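Local atomic coordinates of Non-structural protein 2 (Human rotavirus C, PDB entry 2GU0), a protein that probably binds single-stranded RNA, hydrolyses nucleoside triphosphates and, as a homooctamer, takes part in rotavirus genome replication and packaging. Residues 115-118 and 124-127; 118-123 and 153-158; 214-219 and 264-269; 288-291 and 295-298. All coordinates share one frame; numbering follows the deposited sequence.

Contact 1: residues 115-118 and 124-127; sequences LCRI and ILNA
The Leu-125 side chain slants across one face of the Arg-117 guanidinium. Leu-125 CD1 sits 3.3 Å above the plane, over the middle of the group, and CG lies 3.5 Å from Arg-117 CZ. Ile-124 approaches differently: its side chain runs alongside the arginine, pointing the same way, and CG1 comes 3.6 Å from Arg-117 NH2, with CD1 near the guanidinium plane at its edge. The two hydrophobic residues thus cover one face and part of the rim. A bend at chi3 (58°) turns the far end of Arg-117 out of line with its aliphatic stem. There, Arg-117 NE forms a salt bridge with Asp-123, and NH1 donates to the carbonyls of Pro-150 and Thr-152, so the buried charge is held at several points and its rotation is restricted. Ile-118 meets the other end of the Leu-125 side chain, with Ile-118 CG1 4.1 Å from Leu-125 CB, while Ile-118 CG2 packs 3.6 Å from Leu-125 O. The backbones close up where Asn-126 CA makes a CH...O contact of 3.4 Å with Ile-118 O. Leu-48 and Ile-47 of a second subunit pack on Arg-117 and Ile-124, respectively. The contact folds the loop 124-127 back on the end of helix 108-119, with Leu-125 leaning on Leu-131 and Ala-135 of helix 129-139 and Ile-118 reaching Leu-82 of helix 74-90.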
loop_
_atom_site.group_PDB
_atom_site.type_symbol
_atom_site.label_atom_id
_atom_site.label_comp_id
_atom_site.label_asym_id
_atom_site.label_seq_id
_atom_site.Cartn_x
_atom_site.Cartn_y
_atom_site.Cartn_z
ATOM N N LEU A 115 -18.411 -8.509 -23.636
ATOM C CA LEU A 115 -17.249 -8.952 -22.860
ATOM C C LEU A 115 -17.546 -8.944 -21.365
ATOM O O LEU A 115 -17.147 -9.856 -20.642
ATOM C CB LEU A 115 -16.038 -8.050 -23.098
ATOM C CG LEU A 115 -15.239 -8.165 -24.391
ATOM C CD1 LEU A 115 -14.103 -7.150 -24.350
ATOM C CD2 LEU A 115 -14.704 -9.575 -24.547
ATOM N N CYS A 116 -18.238 -7.906 -20.902
ATOM C CA CYS A 116 -18.591 -7.802 -19.495
ATOM C C CYS A 116 -19.593 -8.877 -19.137
ATOM O O CYS A 116 -19.486 -9.503 -18.090
ATOM C CB CYS A 116 -19.172 -6.419 -19.188
ATOM S SG CYS A 116 -17.954 -5.074 -19.376
ATOM N N ARG A 117 -20.568 -9.104 -20.006
ATOM C CA ARG A 117 -21.562 -10.134 -19.726
ATOM C C ARG A 117 -20.853 -11.467 -19.629
ATOM O O ARG A 117 -21.108 -12.252 -18.727
ATOM C CB ARG A 117 -22.624 -10.225 -20.834
ATOM C CG ARG A 117 -23.665 -9.115 -20.856
ATOM C CD ARG A 117 -24.831 -9.505 -21.746
ATOM N NE ARG A 117 -25.440 -10.742 -21.276
ATOM C CZ ARG A 117 -26.275 -11.496 -21.982
ATOM N NH1 ARG A 117 -26.623 -11.152 -23.213
ATOM N NH2 ARG A 117 -26.752 -12.613 -21.455
ATOM N N ILE A 118 -19.938 -11.708 -20.556
ATOM C CA ILE A 118 -19.221 -12.966 -20.577
ATOM C C ILE A 118 -18.290 -13.234 -19.389
ATOM O O ILE A 118 -18.245 -14.369 -18.901
ATOM C CB ILE A 118 -18.445 -13.120 -21.882
ATOM C CG1 ILE A 118 -19.400 -12.987 -23.067
ATOM C CG2 ILE A 118 -17.807 -14.476 -21.929
ATOM C CD1 ILE A 118 -18.706 -12.834 -24.394
ATOM N N ILE A 124 -25.494 -15.860 -18.012
ATOM C CA ILE A 124 -25.617 -17.083 -18.795
ATOM C C ILE A 124 -24.563 -17.196 -19.874
ATOM O O ILE A 124 -24.194 -18.308 -20.258
ATOM C CB ILE A 124 -27.009 -17.204 -19.477
ATOM C CG1 ILE A 124 -27.260 -15.999 -20.381
ATOM C CG2 ILE A 124 -28.107 -17.322 -18.422
ATOM C CD1 ILE A 124 -28.624 -16.032 -21.072
ATOM N N LEU A 125 -24.085 -16.055 -20.371
ATOM C CA LEU A 125 -23.066 -16.057 -21.421
ATOM C C LEU A 125 -21.708 -16.443 -20.864
ATOM O O LEU A 125 -20.740 -16.555 -21.606
ATOM C CB LEU A 125 -22.956 -14.686 -22.094
ATOM C CG LEU A 125 -24.159 -14.143 -22.864
ATOM C CD1 LEU A 125 -23.742 -12.905 -23.642
ATOM C CD2 LEU A 125 -24.688 -15.196 -23.807
ATOM N N ASN A 126 -21.635 -16.636 -19.555
ATOM C CA ASN A 126 -20.383 -17.025 -18.932
ATOM C C ASN A 126 -20.068 -18.480 -19.263
ATOM O O ASN A 126 -18.936 -18.818 -19.597
ATOM C CB ASN A 126 -20.470 -16.855 -17.416
ATOM C CG ASN A 126 -19.154 -17.155 -16.719
ATOM O OD1 ASN A 126 -18.128 -16.574 -17.057
ATOM N ND2 ASN A 126 -19.181 -18.051 -15.738
ATOM N N ALA A 127 -21.088 -19.330 -19.190
ATOM C CA ALA A 127 -20.929 -20.755 -19.458
ATOM C C ALA A 127 -21.635 -21.232 -20.712
ATOM O O ALA A 127 -21.179 -22.151 -21.377
ATOM C CB ALA A 127 -21.416 -21.556 -18.275
#

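Contact 2: residues 118-123 and 153-158; sequences IKDVND and ESNDIV
The amide of Asn-155 and the carboxylate of Asp-123 lie nearly coplanar, their planes only 26° apart, whereas the carboxylate of Asp-120 is turned 70° from the same amide. An Asx turn within a type I beta turn, Asp-120 to Asp-123, brings both acids to face Asn-155. Asn-155 ND2 is modelled as donating to Asp-123 OD2, but the 2.3 Å length is doubtful at 2.8 Å resolution. On the other side of the amide group, Asn-155 OD1 lies 3.3 Å from Asp-120 OD2, with no hydrogen bond between these two acceptors. Asp-123 extends with CG anti to its backbone N (chi1 -174°), which places OD2 beside the Asn-155 amide. Its carboxylate, already paired with Arg-117, also accepts from Leu-125 N through OD1.

The contact brings the turn after helix 108-119 against the loop leading into strand 157-160, an outermost strand of the chain's five-stranded antiparallel sheet, and so joins the N-terminal and C-terminal family regions. At this subunit boundary, Tyr-49 of a second subunit packs against Asp-120 and Asn-155, and Lys-25 of that subunit forms a long, weak ion pair with Asp-120 OD2. Within the turn, Asp-123 N donates to Asp-120 O at 3.0 Å, and the Asx bond runs from Asn-122 N to Asp-120 OD1, 2.9 Å long and arriving from above the carboxylate plane.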
loop_
_atom_site.group_PDB
_atom_site.type_symbol
_atom_site.label_atom_id
_atom_site.label_comp_id
_atom_site.label_asym_id
_atom_site.label_seq_id
_atom_site.Cartn_x
_atom_site.Cartn_y
_atom_site.Cartn_z
ATOM N N ILE A 118 -19.938 -11.708 -20.556
ATOM C CA ILE A 118 -19.221 -12.966 -20.577
ATOM C C ILE A 118 -18.290 -13.234 -19.389
ATOM O O ILE A 118 -18.245 -14.369 -18.901
ATOM C CB ILE A 118 -18.445 -13.120 -21.882
ATOM C CG1 ILE A 118 -19.400 -12.987 -23.067
ATOM C CG2 ILE A 118 -17.807 -14.476 -21.929
ATOM C CD1 ILE A 118 -18.706 -12.834 -24.394
ATOM N N LYS A 119 -17.554 -12.234 -18.904
ATOM C CA LYS A 119 -16.675 -12.507 -17.773
ATOM C C LYS A 119 -17.453 -12.523 -16.464
ATOM O O LYS A 119 -16.885 -12.767 -15.395
ATOM C CB LYS A 119 -15.526 -11.503 -17.689
ATOM C CG LYS A 119 -15.948 -10.106 -17.350
ATOM C CD LYS A 119 -14.765 -9.244 -16.940
ATOM C CE LYS A 119 -14.164 -9.720 -15.626
ATOM N NZ LYS A 119 -13.208 -8.721 -15.071
ATOM N N ASP A 120 -18.756 -12.274 -16.549
ATOM C CA ASP A 120 -19.617 -12.283 -15.364
ATOM C C ASP A 120 -20.057 -13.725 -15.095
ATOM O O ASP A 120 -20.799 -14.322 -15.881
ATOM C CB ASP A 120 -20.850 -11.413 -15.591
ATOM C CG ASP A 120 -21.615 -11.165 -14.319
ATOM O OD1 ASP A 120 -21.536 -12.020 -13.414
ATOM O OD2 ASP A 120 -22.300 -10.119 -14.227
ATOM N N VAL A 121 -19.600 -14.277 -13.977
ATOM C CA VAL A 121 -19.909 -15.662 -13.626
ATOM C C VAL A 121 -21.397 -15.937 -13.413
ATOM O O VAL A 121 -21.853 -17.074 -13.534
ATOM C CB VAL A 121 -19.117 -16.093 -12.358
ATOM C CG1 VAL A 121 -17.698 -15.592 -12.457
ATOM C CG2 VAL A 121 -19.771 -15.558 -11.109
ATOM N N ASN A 122 -22.147 -14.888 -13.105
ATOM C CA ASN A 122 -23.570 -15.007 -12.863
ATOM C C ASN A 122 -24.370 -14.901 -14.146
ATOM O O ASN A 122 -25.561 -15.216 -14.165
ATOM C CB ASN A 122 -24.033 -13.910 -11.918
ATOM C CG ASN A 122 -23.211 -13.845 -10.658
ATOM O OD1 ASN A 122 -22.965 -14.866 -10.010
ATOM N ND2 ASN A 122 -22.786 -12.636 -10.293
ATOM N N ASP A 123 -23.728 -14.455 -15.218
ATOM C CA ASP A 123 -24.425 -14.308 -16.485
ATOM C C ASP A 123 -24.420 -15.613 -17.273
ATOM O O ASP A 123 -23.469 -16.380 -17.211
ATOM C CB ASP A 123 -23.792 -13.178 -17.301
ATOM C CG ASP A 123 -24.554 -12.882 -18.570
ATOM O OD1 ASP A 123 -24.728 -13.790 -19.403
ATOM O OD2 ASP A 123 -24.982 -11.736 -18.742
ATOM N N GLU A 153 -26.647 -6.759 -25.586
ATOM C CA GLU A 153 -25.283 -6.386 -25.286
ATOM C C GLU A 153 -25.045 -6.102 -23.804
ATOM O O GLU A 153 -23.915 -6.175 -23.353
ATOM C CB GLU A 153 -24.878 -5.149 -26.097
ATOM C CG GLU A 153 -25.690 -3.902 -25.795
ATOM C CD GLU A 153 -25.152 -2.657 -26.494
ATOM O OE1 GLU A 153 -24.086 -2.144 -26.084
ATOM O OE2 GLU A 153 -25.804 -2.191 -27.455
ATOM N N SER A 154 -26.088 -5.804 -23.038
ATOM C CA SER A 154 -25.873 -5.466 -21.636
ATOM C C SER A 154 -26.675 -6.177 -20.532
ATOM O O SER A 154 -27.857 -6.476 -20.687
ATOM C CB SER A 154 -26.020 -3.942 -21.481
ATOM O OG SER A 154 -26.179 -3.542 -20.133
ATOM N N ASN A 155 -25.980 -6.396 -19.413
ATOM C CA ASN A 155 -26.452 -7.025 -18.169
ATOM C C ASN A 155 -27.300 -6.113 -17.318
ATOM O O ASN A 155 -28.299 -6.527 -16.737
ATOM C CB ASN A 155 -25.270 -7.377 -17.264
ATOM C CG ASN A 155 -24.680 -8.696 -17.578
ATOM O OD1 ASN A 155 -23.660 -9.068 -17.027
ATOM N ND2 ASN A 155 -25.326 -9.434 -18.469
ATOM N N ASP A 156 -26.832 -4.881 -17.199
ATOM C CA ASP A 156 -27.462 -3.889 -16.363
ATOM C C ASP A 156 -28.978 -3.822 -16.517
ATOM O O ASP A 156 -29.511 -2.963 -17.227
ATOM C CB ASP A 156 -26.804 -2.543 -16.646
ATOM C CG ASP A 156 -26.755 -1.670 -15.439
ATOM O OD1 ASP A 156 -26.920 -2.203 -14.337
ATOM O OD2 ASP A 156 -26.544 -0.457 -15.580
ATOM N N ILE A 157 -29.677 -4.721 -15.827
ATOM C CA ILE A 157 -31.133 -4.765 -15.912
ATOM C C ILE A 157 -31.830 -3.754 -15.021
ATOM O O ILE A 157 -31.806 -3.861 -13.795
ATOM C CB ILE A 157 -31.662 -6.156 -15.583
ATOM C CG1 ILE A 157 -31.213 -7.125 -16.666
ATOM C CG2 ILE A 157 -33.180 -6.120 -15.478
ATOM C CD1 ILE A 157 -31.721 -8.527 -16.474
ATOM N N VAL A 158 -32.484 -2.789 -15.652
ATOM C CA VAL A 158 -33.182 -1.731 -14.938
ATOM C C VAL A 158 -34.692 -1.950 -14.820
ATOM O O VAL A 158 -35.373 -1.261 -14.057
ATOM C CB VAL A 158 -32.876 -0.379 -15.610
ATOM C CG1 VAL A 158 -33.633 0.742 -14.930
ATOM C CG2 VAL A 158 -31.385 -0.122 -15.532
#

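Contact 3: residues 214-219 and 264-269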
loop_
_atom_site.group_PDB
_atom_site.type_symbol
_atom_site.label_atom_id
_atom_site.label_comp_id
_atom_site.label_asym_id
_atom_site.label_seq_id
_atom_site.Cartn_x
_atom_site.Cartn_y
_atom_site.Cartn_z
ATOM N N ALA A 214 -37.344 8.620 -25.690
ATOM C CA ALA A 214 -38.269 8.173 -26.719
ATOM C C ALA A 214 -37.742 6.830 -27.202
ATOM O O ALA A 214 -36.577 6.707 -27.563
ATOM C CB ALA A 214 -38.309 9.168 -27.868
ATOM N N ALA A 215 -38.600 5.822 -27.184
ATOM C CA ALA A 215 -38.212 4.496 -27.618
ATOM C C ALA A 215 -38.335 4.429 -29.126
ATOM O O ALA A 215 -39.434 4.571 -29.672
ATOM C CB ALA A 215 -39.107 3.470 -26.975
ATOM N N ILE A 216 -37.203 4.222 -29.797
ATOM C CA ILE A 216 -37.180 4.140 -31.253
ATOM C C ILE A 216 -36.734 2.765 -31.743
ATOM O O ILE A 216 -36.372 1.894 -30.949
ATOM C CB ILE A 216 -36.226 5.194 -31.857
ATOM C CG1 ILE A 216 -34.799 4.928 -31.397
ATOM C CG2 ILE A 216 -36.651 6.589 -31.442
ATOM C CD1 ILE A 216 -33.791 5.932 -31.921
ATOM N N SER A 217 -36.780 2.569 -33.056
ATOM C CA SER A 217 -36.340 1.322 -33.657
ATOM C C SER A 217 -35.626 1.604 -34.958
ATOM O O SER A 217 -36.104 2.390 -35.774
ATOM C CB SER A 217 -37.508 0.394 -33.947
ATOM O OG SER A 217 -37.062 -0.710 -34.721
ATOM N N HIS A 218 -34.476 0.961 -35.142
ATOM C CA HIS A 218 -33.696 1.126 -36.354
ATOM C C HIS A 218 -34.161 0.086 -37.374
ATOM O O HIS A 218 -33.453 -0.215 -38.328
ATOM C CB HIS A 218 -32.206 0.934 -36.066
ATOM C CG HIS A 218 -31.648 1.891 -35.055
ATOM N ND1 HIS A 218 -31.763 3.260 -35.178
ATOM C CD2 HIS A 218 -30.932 1.674 -33.922
ATOM C CE1 HIS A 218 -31.140 3.845 -34.168
ATOM N NE2 HIS A 218 -30.629 2.906 -33.391
ATOM N N GLY A 219 -35.352 -0.466 -37.166
ATOM C CA GLY A 219 -35.870 -1.455 -38.093
ATOM C C GLY A 219 -36.000 -2.869 -37.554
ATOM O O GLY A 219 -36.902 -3.602 -37.957
ATOM N N PRO A 264 -44.499 7.912 -31.099
ATOM C CA PRO A 264 -45.388 8.305 -32.203
ATOM C C PRO A 264 -44.736 9.151 -33.287
ATOM O O PRO A 264 -44.855 8.852 -34.476
ATOM C CB PRO A 264 -46.517 9.046 -31.489
ATOM C CG PRO A 264 -46.589 8.338 -30.183
ATOM C CD PRO A 264 -45.121 8.243 -29.805
ATOM N N GLY A 265 -44.055 10.212 -32.868
ATOM C CA GLY A 265 -43.389 11.080 -33.819
ATOM C C GLY A 265 -42.499 10.263 -34.729
ATOM O O GLY A 265 -42.550 10.396 -35.954
ATOM N N TRP A 266 -41.689 9.406 -34.117
ATOM C CA TRP A 266 -40.774 8.539 -34.841
ATOM C C TRP A 266 -41.576 7.622 -35.751
ATOM O O TRP A 266 -41.315 7.536 -36.941
ATOM C CB TRP A 266 -39.960 7.716 -33.833
ATOM C CG TRP A 266 -38.911 6.803 -34.438
ATOM C CD1 TRP A 266 -39.057 5.484 -34.769
ATOM C CD2 TRP A 266 -37.563 7.153 -34.774
ATOM N NE1 TRP A 266 -37.887 4.997 -35.286
ATOM C CE2 TRP A 266 -36.953 5.998 -35.302
ATOM C CE3 TRP A 266 -36.816 8.332 -34.679
ATOM C CZ2 TRP A 266 -35.627 5.986 -35.735
ATOM C CZ3 TRP A 266 -35.498 8.322 -35.110
ATOM C CH2 TRP A 266 -34.916 7.155 -35.632
ATOM N N LYS A 267 -42.559 6.948 -35.172
ATOM C CA LYS A 267 -43.418 6.027 -35.899
ATOM C C LYS A 267 -43.802 6.519 -37.288
ATOM O O LYS A 267 -43.577 5.822 -38.277
ATOM C CB LYS A 267 -44.684 5.774 -35.085
ATOM C CG LYS A 267 -45.792 5.021 -35.807
ATOM C CD LYS A 267 -45.401 3.588 -36.114
ATOM C CE LYS A 267 -46.636 2.726 -36.382
ATOM N NZ LYS A 267 -47.516 2.569 -35.181
ATOM N N THR A 268 -44.380 7.719 -37.353
ATOM C CA THR A 268 -44.826 8.307 -38.619
ATOM C C THR A 268 -43.710 8.943 -39.443
ATOM O O THR A 268 -43.688 8.806 -40.669
ATOM C CB THR A 268 -45.922 9.388 -38.404
ATOM O OG1 THR A 268 -45.402 10.442 -37.586
ATOM C CG2 THR A 268 -47.152 8.788 -37.741
ATOM N N CYS A 269 -42.803 9.657 -38.783
ATOM C CA CYS A 269 -41.701 10.294 -39.492
ATOM C C CYS A 269 -40.964 9.255 -40.319
ATOM O O CYS A 269 -40.627 9.494 -41.475
ATOM C CB CYS A 269 -40.729 10.940 -38.509
ATOM S SG CYS A 269 -39.173 11.468 -39.259
#
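Ile-216 lies over one face of the Trp-266 indole, a CH-pi contact that packs the first turn of helix 264-275 against strand 213-216, an outermost strand of the antiparallel sheet in the HIT-like C-terminal domain. Ile-216 CB stands 3.7 Å from the centroid of the five-membered ring, nearly on its normal, and CG2 comes 3.5 Å from Trp-266 CD2. With chi1 at 63°, CG1 is placed between the backbone N and the carbonyl carbon, and CD1 extends to 4.1 Å from Trp-266 CH2 over the six-membered ring. The indole reaches the strand because its CG is anti to the backbone N (chi1 -177°).

In its own plane the ring uses its N-H: Trp-266 NE1 donates to Ser-217 O at 3.2 Å, a bent bond of 142° at the hydrogen. Tyr-254 OH also bonds to Ser-217 O, so this buried carbonyl has two partners. Leu-231 and His-234 of helix 231-243 pack on Ile-216, and Ala-235 and Leu-238 on Trp-266. The chain continues into His-218 and Gly-219, predicted to bind ATP. An ST turn spans Ser-217 to Gly-219, in which Gly-219 N donates to Ser-217 OG at 3.0 Å.

Contact 4: residues 288-291 and 295-298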
loop_
_atom_site.group_PDB
_atom_site.type_symbol
_atom_site.label_atom_id
_atom_site.label_comp_id
_atom_site.label_asym_id
_atom_site.label_seq_id
_atom_site.Cartn_x
_atom_site.Cartn_y
_atom_site.Cartn_z
ATOM N N SER A 288 -44.247 16.906 -33.524
ATOM C CA SER A 288 -45.588 17.439 -33.691
ATOM C C SER A 288 -46.709 16.434 -33.433
ATOM O O SER A 288 -47.881 16.807 -33.450
ATOM C CB SER A 288 -45.740 18.043 -35.085
ATOM O OG SER A 288 -45.526 17.065 -36.080
ATOM N N ILE A 289 -46.366 15.168 -33.196
ATOM C CA ILE A 289 -47.392 14.162 -32.916
ATOM C C ILE A 289 -47.462 13.798 -31.432
ATOM O O ILE A 289 -46.436 13.569 -30.795
ATOM C CB ILE A 289 -47.171 12.888 -33.731
ATOM C CG1 ILE A 289 -47.447 13.177 -35.204
ATOM C CG2 ILE A 289 -48.086 11.782 -33.227
ATOM C CD1 ILE A 289 -47.474 11.946 -36.075
ATOM N N LYS A 290 -48.681 13.743 -30.895
ATOM C CA LYS A 290 -48.919 13.429 -29.482
ATOM C C LYS A 290 -49.119 11.934 -29.243
ATOM O O LYS A 290 -49.527 11.201 -30.145
ATOM C CB LYS A 290 -50.167 14.169 -28.989
ATOM C CG LYS A 290 -50.306 15.583 -29.532
ATOM C CD LYS A 290 -51.701 16.150 -29.306
ATOM C CE LYS A 290 -51.891 17.460 -30.076
ATOM N NZ LYS A 290 -53.295 17.979 -29.991
ATOM N N PRO A 291 -48.828 11.459 -28.021
ATOM C CA PRO A 291 -49.004 10.036 -27.719
ATOM C C PRO A 291 -50.494 9.793 -27.600
ATOM O O PRO A 291 -51.271 10.739 -27.572
ATOM C CB PRO A 291 -48.306 9.874 -26.371
ATOM C CG PRO A 291 -47.337 11.016 -26.330
ATOM C CD PRO A 291 -48.141 12.138 -26.913
ATOM N N VAL A 295 -52.569 6.093 -23.278
ATOM C CA VAL A 295 -51.252 6.046 -22.671
ATOM C C VAL A 295 -51.066 7.152 -21.627
ATOM O O VAL A 295 -50.529 6.900 -20.545
ATOM C CB VAL A 295 -50.161 6.132 -23.755
ATOM C CG1 VAL A 295 -48.793 6.321 -23.124
ATOM C CG2 VAL A 295 -50.184 4.857 -24.576
ATOM N N ARG A 296 -51.506 8.368 -21.942
ATOM C CA ARG A 296 -51.388 9.466 -20.988
ATOM C C ARG A 296 -52.146 9.091 -19.720
ATOM O O ARG A 296 -51.608 9.169 -18.611
ATOM C CB ARG A 296 -51.986 10.749 -21.552
ATOM C CG ARG A 296 -51.208 11.394 -22.666
ATOM C CD ARG A 296 -52.050 12.497 -23.259
ATOM N NE ARG A 296 -51.376 13.206 -24.339
ATOM C CZ ARG A 296 -51.981 14.076 -25.144
ATOM N NH1 ARG A 296 -53.275 14.333 -24.987
ATOM N NH2 ARG A 296 -51.292 14.696 -26.098
ATOM N N THR A 297 -53.402 8.686 -19.898
ATOM C CA THR A 297 -54.263 8.283 -18.785
ATOM C C THR A 297 -53.578 7.179 -17.993
ATOM O O THR A 297 -53.605 7.169 -16.762
ATOM C CB THR A 297 -55.645 7.755 -19.294
ATOM O OG1 THR A 297 -56.435 8.851 -19.773
ATOM C CG2 THR A 297 -56.402 7.029 -18.182
ATOM N N ALA A 298 -52.965 6.251 -18.718
ATOM C CA ALA A 298 -52.277 5.141 -18.092
ATOM C C ALA A 298 -51.061 5.625 -17.303
ATOM O O ALA A 298 -50.763 5.081 -16.239
ATOM C CB ALA A 298 -51.862 4.123 -19.146
#
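Arg-296 reaches back from helix 293-307 to lay its guanidinium beside Lys-290 and Pro-291. Its NH2 end makes the nearest approach, modelled 3.1 Å from Lys-290 CB and 3.5 Å from Lys-290 CD, so it is the aliphatic stem of the lysine that meets the arginine. The two side chains cross at a slant, and the charged ends stay apart, with Lys-290 NZ 5.5 Å from Arg-296 NH2. The like charges would be expected to disfavour a closer approach. Pro-291 contributes from a different direction: its side chain lies at about a right angle to the arginine, with CD 4.1 Å from Arg-296 NH2, while Pro-291 O stands 3.9 Å above one guanidinium face, offset toward the rim. No hydrogen bond joins the two segments, and the contact consists mainly of packing, though Pro-291 O may interact favourably with the positive group.

The reach of Arg-296 comes from its shape, with chi2 (170°) and chi3 (179°) both extended, so that the chain runs nearly straight from CG to NE. Behind it, Val-295 N is hydrogen-bonded to Ser-292 OG at the start of the helix, and Arg-296 O accepts from Thr-299 OG1 a little farther on. Arg-207 of helix 196-209 touches Pro-291, Val-295 and Arg-296 alike. Arg-296 also packs on Arg-296 of a third subunit, so the contact borders an interface of the octamer. Overall this is a surface loop-to-helix junction, in which a side chain from the first turns of the C-terminal helix lies across Lys-290 and Pro-291 of the linker before it.

Overall arrangement
Contacts 1 and 2 form one unit, their centres about 6 Å apart: they share Ile-118 and helix 108-119 and touch through Arg-117 and Asp-123. Contacts 3 and 4 make another pair, with centres about 14 Å apart, where Pro-264 and Thr-268 pack on Ile-289. The centres of contacts 1 and 3 are about 31 Å apart, on opposite sides of the chain's centre. Contacts 2 and 3, with centres about 27 Å apart, reach the two outermost strands of the same five-stranded sheet, 157-160 and 213-216. Contact 4 comes last along the chain. In the octamer, contacts 1 and 2 touch a second subunit, and contact 4 a third, whereas no other chain touches contact 3.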